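Local coordinates for vesicular integral-membrane protein VIP36 (Canis lupus familiaris, PDB 2DUR) that acts as a calcium-dependent intracellular lectin of the early secretory pathway, binding high-mannose glycans and taking part in the transport and sorting of the glycoproteins that carry them, at residues E65-F70 and K224-M229; P25-Q30 and I53-P58; S130-N135 and R147-A152. One frame throughout, in Å; residues are numbered along the deposited sequence. Where two conformers were deposited one is given.

Interaction 1: E65-F70 and K224-M229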
loop_
_atom_site.group_PDB
_atom_site.type_symbol
_atom_site.label_atom_id
_atom_site.label_comp_id
_atom_site.label_asym_id
_atom_site.label_seq_id
_atom_site.Cartn_x
_atom_site.Cartn_y
_atom_site.Cartn_z
ATOM N N GLU A 65 8.758 8.690 2.857
ATOM C CA GLU A 65 7.381 8.783 3.282
ATOM C C GLU A 65 6.536 8.858 2.039
ATOM O O GLU A 65 6.757 9.741 1.198
ATOM C CB GLU A 65 7.138 10.022 4.159
ATOM C CG GLU A 65 5.721 10.110 4.704
ATOM C CD GLU A 65 5.574 11.173 5.798
ATOM O OE1 GLU A 65 4.641 11.996 5.725
ATOM O OE2 GLU A 65 6.411 11.188 6.734
ATOM N N MET A 66 5.608 7.908 1.914
ATOM C CA MET A 66 4.679 7.853 0.771
ATOM C C MET A 66 3.303 8.382 1.164
ATOM O O MET A 66 2.717 7.960 2.155
ATOM C CB MET A 66 4.536 6.391 0.282
ATOM C CG MET A 66 3.569 6.243 -0.921
ATOM S SD MET A 66 4.292 6.869 -2.456
ATOM C CE MET A 66 5.189 5.444 -3.072
ATOM N N HIS A 67 2.778 9.338 0.391
ATOM C CA HIS A 67 1.429 9.808 0.611
ATOM C C HIS A 67 0.536 9.321 -0.508
ATOM O O HIS A 67 0.836 9.527 -1.679
ATOM C CB HIS A 67 1.367 11.334 0.616
ATOM C CG HIS A 67 2.120 11.954 1.743
ATOM N ND1 HIS A 67 2.262 13.320 1.876
ATOM C CD2 HIS A 67 2.786 11.397 2.781
ATOM C CE1 HIS A 67 2.982 13.574 2.956
ATOM N NE2 HIS A 67 3.310 12.428 3.525
ATOM N N VAL A 68 -0.558 8.684 -0.152
ATOM C CA VAL A 68 -1.449 8.110 -1.180
ATOM C C VAL A 68 -2.794 8.769 -1.080
ATOM O O VAL A 68 -3.445 8.707 -0.053
ATOM C CB VAL A 68 -1.588 6.556 -1.001
ATOM C CG1 VAL A 68 -2.451 5.950 -2.115
ATOM C CG2 VAL A 68 -0.227 5.922 -0.992
ATOM N N HIS A 69 -3.212 9.421 -2.164
ATOM C CA HIS A 69 -4.561 9.906 -2.255
ATOM C C HIS A 69 -5.346 8.824 -3.020
ATOM O O HIS A 69 -5.061 8.571 -4.193
ATOM C CB HIS A 69 -4.551 11.233 -3.024
ATOM C CG HIS A 69 -5.907 11.813 -3.249
ATOM N ND1 HIS A 69 -6.111 12.907 -4.064
ATOM C CD2 HIS A 69 -7.124 11.453 -2.787
ATOM C CE1 HIS A 69 -7.396 13.205 -4.077
ATOM N NE2 HIS A 69 -8.037 12.341 -3.315
ATOM N N PHE A 70 -6.263 8.185 -2.312
ATOM C CA PHE A 70 -7.016 7.042 -2.859
ATOM C C PHE A 70 -8.496 7.308 -2.702
ATOM O O PHE A 70 -8.913 8.220 -1.989
ATOM C CB PHE A 70 -6.609 5.749 -2.126
ATOM C CG PHE A 70 -7.055 5.702 -0.689
ATOM C CD1 PHE A 70 -6.262 6.303 0.312
ATOM C CD2 PHE A 70 -8.268 5.109 -0.315
ATOM C CE1 PHE A 70 -6.693 6.301 1.658
ATOM C CE2 PHE A 70 -8.696 5.077 1.028
ATOM C CZ PHE A 70 -7.898 5.701 2.030
ATOM N N LYS A 224 2.738 10.039 -3.817
ATOM C CA LYS A 224 3.810 11.028 -3.801
ATOM C C LYS A 224 4.823 10.575 -2.785
ATOM O O LYS A 224 4.488 10.441 -1.601
ATOM C CB LYS A 224 3.254 12.413 -3.450
ATOM C CG LYS A 224 2.356 12.983 -4.548
ATOM C CD LYS A 224 1.684 14.278 -4.084
ATOM C CE LYS A 224 0.734 14.827 -5.141
ATOM N NZ LYS A 224 0.249 16.193 -4.737
ATOM N N LEU A 225 6.020 10.289 -3.266
ATOM C CA LEU A 225 7.064 9.730 -2.416
ATOM C C LEU A 225 8.066 10.817 -2.087
ATOM O O LEU A 225 8.652 11.421 -3.002
ATOM C CB LEU A 225 7.742 8.556 -3.126
ATOM C CG LEU A 225 8.694 7.663 -2.325
ATOM C CD1 LEU A 225 10.011 8.343 -2.060
ATOM C CD2 LEU A 225 8.065 7.171 -1.031
ATOM N N PHE A 226 8.301 11.014 -0.787
ATOM C CA PHE A 226 9.248 12.035 -0.317
ATOM C C PHE A 226 10.469 11.405 0.322
ATOM O O PHE A 226 10.339 10.453 1.092
ATOM C CB PHE A 226 8.555 12.944 0.690
ATOM C CG PHE A 226 7.386 13.683 0.110
ATOM C CD1 PHE A 226 6.092 13.194 0.258
ATOM C CD2 PHE A 226 7.584 14.866 -0.600
ATOM C CE1 PHE A 226 5.006 13.871 -0.284
ATOM C CE2 PHE A 226 6.507 15.539 -1.157
ATOM C CZ PHE A 226 5.218 15.051 -0.996
ATOM N N GLN A 227 11.650 11.916 -0.020
ATOM C CA GLN A 227 12.862 11.531 0.662
ATOM C C GLN A 227 12.930 12.281 1.994
ATOM O O GLN A 227 12.746 13.496 2.047
ATOM C CB GLN A 227 14.085 11.864 -0.184
ATOM C CG GLN A 227 15.391 11.476 0.462
ATOM C CD GLN A 227 16.600 11.831 -0.386
ATOM O OE1 GLN A 227 16.486 12.518 -1.408
ATOM N NE2 GLN A 227 17.763 11.354 0.027
ATOM N N LEU A 228 13.151 11.536 3.070
ATOM C CA LEU A 228 13.424 12.130 4.368
ATOM C C LEU A 228 14.935 12.299 4.511
ATOM O O LEU A 228 15.708 11.386 4.216
ATOM C CB LEU A 228 12.865 11.242 5.489
ATOM C CG LEU A 228 11.380 10.868 5.389
ATOM C CD1 LEU A 228 10.956 9.962 6.543
ATOM C CD2 LEU A 228 10.520 12.116 5.351
ATOM N N MET A 229 15.349 13.487 4.947
ATOM C CA MET A 229 16.769 13.765 5.124
ATOM C C MET A 229 17.138 13.352 6.545
ATOM O O MET A 229 16.946 14.100 7.519
ATOM C CB MET A 229 17.088 15.241 4.846
ATOM C CG MET A 229 16.668 15.740 3.446
ATOM S SD MET A 229 17.036 14.636 2.059
ATOM C CE MET A 229 18.829 14.629 2.073
#
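The imidazole of His-67 has the phenyl ring of Phe-226 over one face, CD1 lying 4.1 Å above the imidazole plane near its centre, and the carboxylate of Glu-65 at its edge; the phenyl has Glu-65 O at its edge, CD1 3.6 Å from that oxygen. Both rings sit on one face of an antiparallel sheet of the L-type lectin beta-sandwich, where strand 64-73 runs beside strand 217-227. Their planes are 56° apart and their centroids 5.0 Å, an oblique pairing. In both residues CG stands anti to the carbonyl carbon, yet the side chains cross at about a right angle, bringing Phe-226 CE1 to 3.5 Å from His-67 ND1. Trp-188 also meets the imidazole.

The strands are held by two hydrogen-bonded pairs, Glu-65 with Phe-226 and His-67 with Lys-224. The straightest of the four bonds runs from His-67 N to Lys-224 O, 2.8 Å and 174° at the hydrogen, in the carbonyl plane. Between the two hydrogen-bonded pairs lies Met-66 with Leu-225, a non-hydrogen-bonded pair on the other face of the sheet. There CB of Met-66 touches CD2 of Leu-225 at 3.8 Å, while the methionine chain, bent at chi2 and chi3, crosses the leucine; Phe-205 of strand 204-211 meets both residues, which places this face against the second sheet.

Glu-65, extended with CG anti to its backbone N, reaches along its own strand: His-67 NE2 donates to its OE1 over 2.6 Å at 173°, OE1 accepting through its anti lone pair, with the oxygen in the imidazole plane.

Interaction 2: P25-Q30 and I53-P58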
loop_
_atom_site.group_PDB
_atom_site.type_symbol
_atom_site.label_atom_id
_atom_site.label_comp_id
_atom_site.label_asym_id
_atom_site.label_seq_id
_atom_site.Cartn_x
_atom_site.Cartn_y
_atom_site.Cartn_z
ATOM N N PRO A 25 6.523 6.276 -19.552
ATOM C CA PRO A 25 5.773 6.160 -18.301
ATOM C C PRO A 25 6.697 5.811 -17.133
ATOM O O PRO A 25 7.801 5.298 -17.344
ATOM C CB PRO A 25 4.785 5.016 -18.582
ATOM C CG PRO A 25 5.444 4.193 -19.642
ATOM C CD PRO A 25 6.341 5.112 -20.440
ATOM N N LEU A 26 6.229 6.095 -15.920
ATOM C CA LEU A 26 6.971 5.743 -14.708
ATOM C C LEU A 26 6.391 4.514 -13.990
ATOM O O LEU A 26 6.992 4.013 -13.030
ATOM C CB LEU A 26 7.018 6.942 -13.753
ATOM C CG LEU A 26 7.858 8.154 -14.228
ATOM C CD1 LEU A 26 7.469 9.395 -13.436
ATOM C CD2 LEU A 26 9.366 7.860 -14.163
ATOM N N TRP A 27 5.231 4.048 -14.455
ATOM C CA TRP A 27 4.525 2.915 -13.842
ATOM C C TRP A 27 4.002 1.988 -14.919
ATOM O O TRP A 27 3.658 2.461 -16.017
ATOM C CB TRP A 27 3.323 3.420 -13.051
ATOM C CG TRP A 27 3.686 4.366 -11.923
ATOM C CD1 TRP A 27 4.028 5.695 -12.037
ATOM C CD2 TRP A 27 3.761 4.054 -10.519
ATOM N NE1 TRP A 27 4.304 6.221 -10.799
ATOM C CE2 TRP A 27 4.157 5.241 -9.849
ATOM C CE3 TRP A 27 3.537 2.886 -9.762
ATOM C CZ2 TRP A 27 4.348 5.295 -8.458
ATOM C CZ3 TRP A 27 3.710 2.947 -8.365
ATOM C CH2 TRP A 27 4.108 4.151 -7.734
ATOM N N ASP A 28 3.961 0.694 -14.606
ATOM C CA ASP A 28 3.289 -0.317 -15.426
ATOM C C ASP A 28 1.873 -0.483 -14.874
ATOM O O ASP A 28 1.674 -0.522 -13.654
ATOM C CB ASP A 28 4.013 -1.654 -15.351
ATOM C CG ASP A 28 5.347 -1.647 -16.072
ATOM O OD1 ASP A 28 5.361 -1.293 -17.254
ATOM O OD2 ASP A 28 6.365 -2.021 -15.476
ATOM N N PHE A 29 0.900 -0.573 -15.773
ATOM C CA PHE A 29 -0.508 -0.687 -15.418
ATOM C C PHE A 29 -0.946 -2.105 -15.780
ATOM O O PHE A 29 -0.838 -2.513 -16.928
ATOM C CB PHE A 29 -1.318 0.385 -16.163
ATOM C CG PHE A 29 -0.830 1.783 -15.871
ATOM C CD1 PHE A 29 0.130 2.377 -16.681
ATOM C CD2 PHE A 29 -1.280 2.454 -14.740
ATOM C CE1 PHE A 29 0.610 3.654 -16.382
ATOM C CE2 PHE A 29 -0.819 3.727 -14.433
ATOM C CZ PHE A 29 0.142 4.316 -15.266
ATOM N N GLN A 30 -1.384 -2.868 -14.777
ATOM C CA GLN A 30 -1.542 -4.333 -14.934
ATOM C C GLN A 30 -2.940 -4.783 -14.529
ATOM O O GLN A 30 -3.611 -4.160 -13.702
ATOM C CB GLN A 30 -0.473 -5.094 -14.103
ATOM C CG GLN A 30 -0.508 -6.629 -14.256
ATOM C CD GLN A 30 -1.598 -7.279 -13.410
ATOM O OE1 GLN A 30 -1.995 -6.740 -12.378
ATOM N NE2 GLN A 30 -2.080 -8.449 -13.846
ATOM N N ILE A 53 -0.642 -1.516 -10.116
ATOM C CA ILE A 53 0.300 -0.593 -10.751
ATOM C C ILE A 53 1.649 -0.810 -10.058
ATOM O O ILE A 53 1.710 -1.089 -8.845
ATOM C CB ILE A 53 -0.140 0.909 -10.649
ATOM C CG1 ILE A 53 -0.374 1.353 -9.196
ATOM C CG2 ILE A 53 -1.392 1.176 -11.487
ATOM C CD1 ILE A 53 -0.591 2.864 -9.061
ATOM N N TRP A 54 2.720 -0.756 -10.835
ATOM C CA TRP A 54 4.048 -1.039 -10.321
ATOM C C TRP A 54 5.023 0.003 -10.837
ATOM O O TRP A 54 5.095 0.255 -12.029
ATOM C CB TRP A 54 4.483 -2.463 -10.682
ATOM C CG TRP A 54 3.726 -3.465 -9.839
ATOM C CD1 TRP A 54 2.599 -4.171 -10.186
ATOM C CD2 TRP A 54 4.038 -3.835 -8.489
ATOM N NE1 TRP A 54 2.201 -4.981 -9.125
ATOM C CE2 TRP A 54 3.060 -4.781 -8.072
ATOM C CE3 TRP A 54 5.049 -3.454 -7.586
ATOM C CZ2 TRP A 54 3.069 -5.360 -6.792
ATOM C CZ3 TRP A 54 5.062 -4.033 -6.301
ATOM C CH2 TRP A 54 4.066 -4.971 -5.920
ATOM N N ASN A 55 5.768 0.616 -9.920
ATOM C CA ASN A 55 6.751 1.663 -10.277
ATOM C C ASN A 55 7.883 1.023 -11.057
ATOM O O ASN A 55 8.282 -0.107 -10.765
ATOM C CB ASN A 55 7.210 2.300 -8.950
ATOM C CG ASN A 55 7.976 3.616 -9.092
ATOM O OD1 ASN A 55 8.857 3.869 -8.266
ATOM N ND2 ASN A 55 7.609 4.478 -10.041
ATOM N N HIS A 56 8.391 1.720 -12.085
ATOM C CA HIS A 56 9.457 1.187 -12.939
ATOM C C HIS A 56 10.790 0.964 -12.231
ATOM O O HIS A 56 11.452 -0.043 -12.450
ATOM C CB HIS A 56 9.718 2.162 -14.089
ATOM C CG HIS A 56 8.782 2.005 -15.241
ATOM N ND1 HIS A 56 9.143 2.332 -16.531
ATOM C CD2 HIS A 56 7.507 1.559 -15.308
ATOM C CE1 HIS A 56 8.128 2.092 -17.343
ATOM N NE2 HIS A 56 7.123 1.626 -16.626
ATOM N N GLN A 57 11.198 1.938 -11.419
ATOM C CA GLN A 57 12.530 1.931 -10.841
ATOM C C GLN A 57 12.505 1.484 -9.385
ATOM O O GLN A 57 11.675 1.979 -8.621
ATOM C CB GLN A 57 13.132 3.332 -10.926
ATOM C CG GLN A 57 13.425 3.800 -12.370
ATOM C CD GLN A 57 14.286 2.800 -13.125
ATOM O OE1 GLN A 57 15.443 2.561 -12.762
ATOM N NE2 GLN A 57 13.721 2.196 -14.175
ATOM N N PRO A 58 13.449 0.600 -8.999
ATOM C CA PRO A 58 13.570 0.256 -7.576
ATOM C C PRO A 58 13.880 1.506 -6.759
ATOM O O PRO A 58 14.564 2.418 -7.259
ATOM C CB PRO A 58 14.776 -0.692 -7.519
ATOM C CG PRO A 58 15.042 -1.122 -8.921
ATOM C CD PRO A 58 14.457 -0.072 -9.832
HETATM O O HOH W 1 5.215 1.142 -18.469
#
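His-56 gives up the most surface in this contact, followed closely by Trp-27 and Ile-53. The imidazole of His-56 lies against the backbone where strand 27-31 begins: Pro-25 O stands 3.1 Å above the ring plane, offset toward the rim. A water in that plane accepts or donates at His-56 NE2 over 2.7 Å, and itself donates to Asp-28 OD1 and Trp-27 O, tying the ring edge to the facing strand. Asp-28 OD2 forms a salt bridge with Arg-93. The backbone N of His-56 bonds to Leu-26 O at 160°, coming from above the carbonyl plane, and Asn-55 ND2 adds a weak bond to the same oxygen.

The indole of Trp-27, with CG anti to the carbonyl carbon, folds across to Asn-55. Its six-membered ring receives Asn-55 CB 3.7 Å from the ring centroid, 16° off the normal, a CH-pi contact over the face. Asn-55 ND2 lies over the same face, the amide plane tilted 35° from the indole. The polar ends have other partners: Trp-27 NE1 donates to Ser-11 O, and Asn-55 OD1 is hydrogen-bonded to His-10 ND1 and its ND2 also to Glu-9 O.

Strands 27-31 and 49-55 are antiparallel neighbours at one margin of the seven-stranded sheet of the L-type lectin sandwich. Asp-28 and Trp-54 make its hydrogen-bonded pair here, with Asp-28 N 2.8 Å from Trp-54 O. On the face shared with Trp-27, Ile-53 splits its branches: its side chain runs beside that of Phe-29, CG2 3.5 Å from Phe-29 CD2, while CD1 meets Trp-27 CE3 at 4.2 Å.

Interaction 3: S130-N135 and R147-A152. With GOL (glycerol), chain K.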
loop_
_atom_site.group_PDB
_atom_site.type_symbol
_atom_site.label_atom_id
_atom_site.label_comp_id
_atom_site.label_asym_id
_atom_site.label_seq_id
_atom_site.Cartn_x
_atom_site.Cartn_y
_atom_site.Cartn_z
ATOM N N SER A 130 -3.951 -2.697 8.004
ATOM C CA SER A 130 -2.919 -3.429 8.749
ATOM C C SER A 130 -1.628 -3.506 7.954
ATOM O O SER A 130 -1.605 -3.203 6.770
ATOM C CB SER A 130 -3.424 -4.823 9.148
ATOM O OG SER A 130 -3.662 -5.635 8.007
ATOM N N VAL A 131 -0.533 -3.855 8.624
ATOM C CA VAL A 131 0.730 -4.041 7.924
ATOM C C VAL A 131 1.203 -5.499 8.095
ATOM O O VAL A 131 0.908 -6.135 9.102
ATOM C CB VAL A 131 1.820 -3.067 8.406
ATOM C CG1 VAL A 131 1.507 -1.648 7.906
ATOM C CG2 VAL A 131 1.963 -3.109 9.955
ATOM N N MET A 132 1.967 -5.963 7.122
ATOM C CA MET A 132 2.533 -7.311 7.119
ATOM C C MET A 132 3.932 -7.220 6.532
ATOM O O MET A 132 4.140 -6.526 5.543
ATOM C CB MET A 132 1.633 -8.250 6.293
ATOM C CG MET A 132 2.211 -9.666 6.143
ATOM S SD MET A 132 0.943 -10.645 5.302
ATOM C CE MET A 132 1.857 -12.180 5.104
ATOM N N VAL A 133 4.883 -7.900 7.160
ATOM C CA VAL A 133 6.258 -7.968 6.646
ATOM C C VAL A 133 6.551 -9.429 6.368
ATOM O O VAL A 133 6.250 -10.276 7.198
ATOM C CB VAL A 133 7.256 -7.402 7.657
ATOM C CG1 VAL A 133 8.703 -7.690 7.254
ATOM C CG2 VAL A 133 7.014 -5.885 7.789
ATOM N N ASN A 134 7.131 -9.691 5.200
ATOM C CA ASN A 134 7.258 -11.087 4.717
ATOM C C ASN A 134 8.595 -11.308 4.070
ATOM O O ASN A 134 9.133 -10.403 3.415
ATOM C CB ASN A 134 6.134 -11.312 3.687
ATOM C CG ASN A 134 5.738 -12.788 3.514
ATOM O OD1 ASN A 134 6.440 -13.698 3.955
ATOM N ND2 ASN A 134 4.601 -13.006 2.865
ATOM N N ASN A 135 9.097 -12.536 4.283
ATOM C CA ASN A 135 10.387 -13.024 3.792
ATOM C C ASN A 135 10.198 -14.078 2.702
ATOM O O ASN A 135 11.165 -14.751 2.357
ATOM C CB ASN A 135 11.234 -13.639 4.952
ATOM C CG ASN A 135 10.603 -14.928 5.573
ATOM O OD1 ASN A 135 9.382 -15.160 5.465
ATOM N ND2 ASN A 135 11.457 -15.771 6.233
ATOM N N ARG A 147 -5.412 -12.635 9.845
ATOM C CA ARG A 147 -5.312 -12.635 11.288
ATOM C C ARG A 147 -3.925 -13.054 11.796
ATOM O O ARG A 147 -3.346 -12.400 12.679
ATOM C CB ARG A 147 -6.348 -13.571 11.893
ATOM C CG ARG A 147 -6.402 -13.395 13.410
ATOM C CD ARG A 147 -7.075 -14.508 14.099
ATOM N NE ARG A 147 -8.510 -14.340 13.985
ATOM C CZ ARG A 147 -9.398 -15.141 14.545
ATOM N NH1 ARG A 147 -8.992 -16.181 15.252
ATOM N NH2 ARG A 147 -10.691 -14.913 14.363
ATOM N N TRP A 148 -3.408 -14.129 11.219
ATOM C CA TRP A 148 -2.242 -14.806 11.794
ATOM C C TRP A 148 -0.935 -14.096 11.477
ATOM O O TRP A 148 0.076 -14.388 12.084
ATOM C CB TRP A 148 -2.142 -16.245 11.257
ATOM C CG TRP A 148 -3.441 -16.904 10.966
ATOM C CD1 TRP A 148 -3.939 -17.216 9.728
ATOM C CD2 TRP A 148 -4.427 -17.332 11.916
ATOM N NE1 TRP A 148 -5.161 -17.821 9.856
ATOM C CE2 TRP A 148 -5.490 -17.893 11.182
ATOM C CE3 TRP A 148 -4.507 -17.305 13.324
ATOM C CZ2 TRP A 148 -6.652 -18.420 11.804
ATOM C CZ3 TRP A 148 -5.663 -17.838 13.947
ATOM C CH2 TRP A 148 -6.702 -18.393 13.180
ATOM N N THR A 149 -0.977 -13.161 10.532
ATOM C CA THR A 149 0.234 -12.477 10.062
ATOM C C THR A 149 0.178 -10.950 10.245
ATOM O O THR A 149 1.031 -10.242 9.727
ATOM C CB THR A 149 0.543 -12.831 8.599
ATOM O OG1 THR A 149 -0.603 -12.590 7.769
ATOM C CG2 THR A 149 0.950 -14.311 8.481
ATOM N N GLU A 150 -0.835 -10.468 10.956
ATOM C CA GLU A 150 -0.933 -9.022 11.243
ATOM C C GLU A 150 0.174 -8.576 12.191
ATOM O O GLU A 150 0.306 -9.117 13.286
ATOM C CB GLU A 150 -2.291 -8.700 11.875
ATOM C CG GLU A 150 -2.390 -7.207 12.286
ATOM C CD GLU A 150 -3.660 -6.841 13.046
ATOM O OE1 GLU A 150 -4.574 -7.673 13.164
ATOM O OE2 GLU A 150 -3.730 -5.704 13.541
ATOM N N LEU A 151 0.976 -7.599 11.769
ATOM C CA LEU A 151 1.977 -6.991 12.647
ATOM C C LEU A 151 1.339 -5.934 13.544
ATOM O O LEU A 151 1.639 -5.837 14.752
ATOM C CB LEU A 151 3.067 -6.330 11.807
ATOM C CG LEU A 151 4.504 -6.766 11.736
ATOM C CD1 LEU A 151 5.246 -5.712 10.955
ATOM C CD2 LEU A 151 5.119 -6.930 13.146
ATOM N N ALA A 152 0.478 -5.118 12.938
ATOM C CA ALA A 152 -0.226 -4.034 13.634
ATOM C C ALA A 152 -1.336 -3.551 12.711
ATOM O O ALA A 152 -1.306 -3.832 11.522
ATOM C CB ALA A 152 0.711 -2.877 13.971
HETATM C C1 GOL K . 4.099 -10.933 9.978
HETATM O O1 GOL K . 3.709 -9.678 9.439
HETATM C C2 GOL K . 3.708 -10.960 11.464
HETATM O O2 GOL K . 3.081 -12.176 11.862
HETATM C C3 GOL K . 4.984 -10.776 12.233
HETATM O O3 GOL K . 5.908 -11.724 11.772
#
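Leu-151 leans obliquely across two valines of strand 128-135: its CB meets Val-131 CG2 at 3.9 Å, and its CD1 reaches Val-133 CG2 at 3.6 Å. Both CG2 methyls thus meet a single leucine, and Ile-194 and Val-248 of the other sheet of the lectin sandwich also pack on it. Met-132 approaches Thr-149 instead. Its chain is fully extended, with CG anti to the backbone N (chi1 175°), and crosses the threonine obliquely, SD lying 3.5 Å from Thr-149 OG1.

The backbone joins the approach to strand 152-155 to strand 128-135 by two bonds, each nearly along its carbonyl axis: Val-131 N to Ala-152 O, 3.0 Å, and Leu-151 N to Val-131 O, at 165°. Ser-130, next to this join, lies about 6 Å, side chain to side chain, from the calcium ligand Asp-114.

Farther along the segments diverge, and a glycerol, probably from the crystallisation liquor, spans them. Its O1 accepts from Val-133 N over 3.1 Å and donates to Thr-149 O over 2.8 Å. The glycerol hydroxyl, donor and acceptor at once, thus bridges an N-H and a carbonyl that do not bond each other directly.

How the interactions relate
Along the chain, interaction 2 closes before either of the others opens, and interaction 3 is nested within the long loop closed by interaction 1. Interactions 2 and 3 both reach the seven-stranded sheet, at its two margins, strands 27-31 and 152-155, with centres about 25 Å apart on opposite sides of the chain's centre. Interaction 1 joins central strands of the other sheet; its centre is about 16 Å from that of interaction 2 and about 21 Å from that of interaction 3. The chain passes from one sheet to the other between strands 49-55 and 64-73. Of the three, interaction 3 lies nearest the calcium site; interactions 1 and 2 belong to the sandwich framework away from the glycan-binding site.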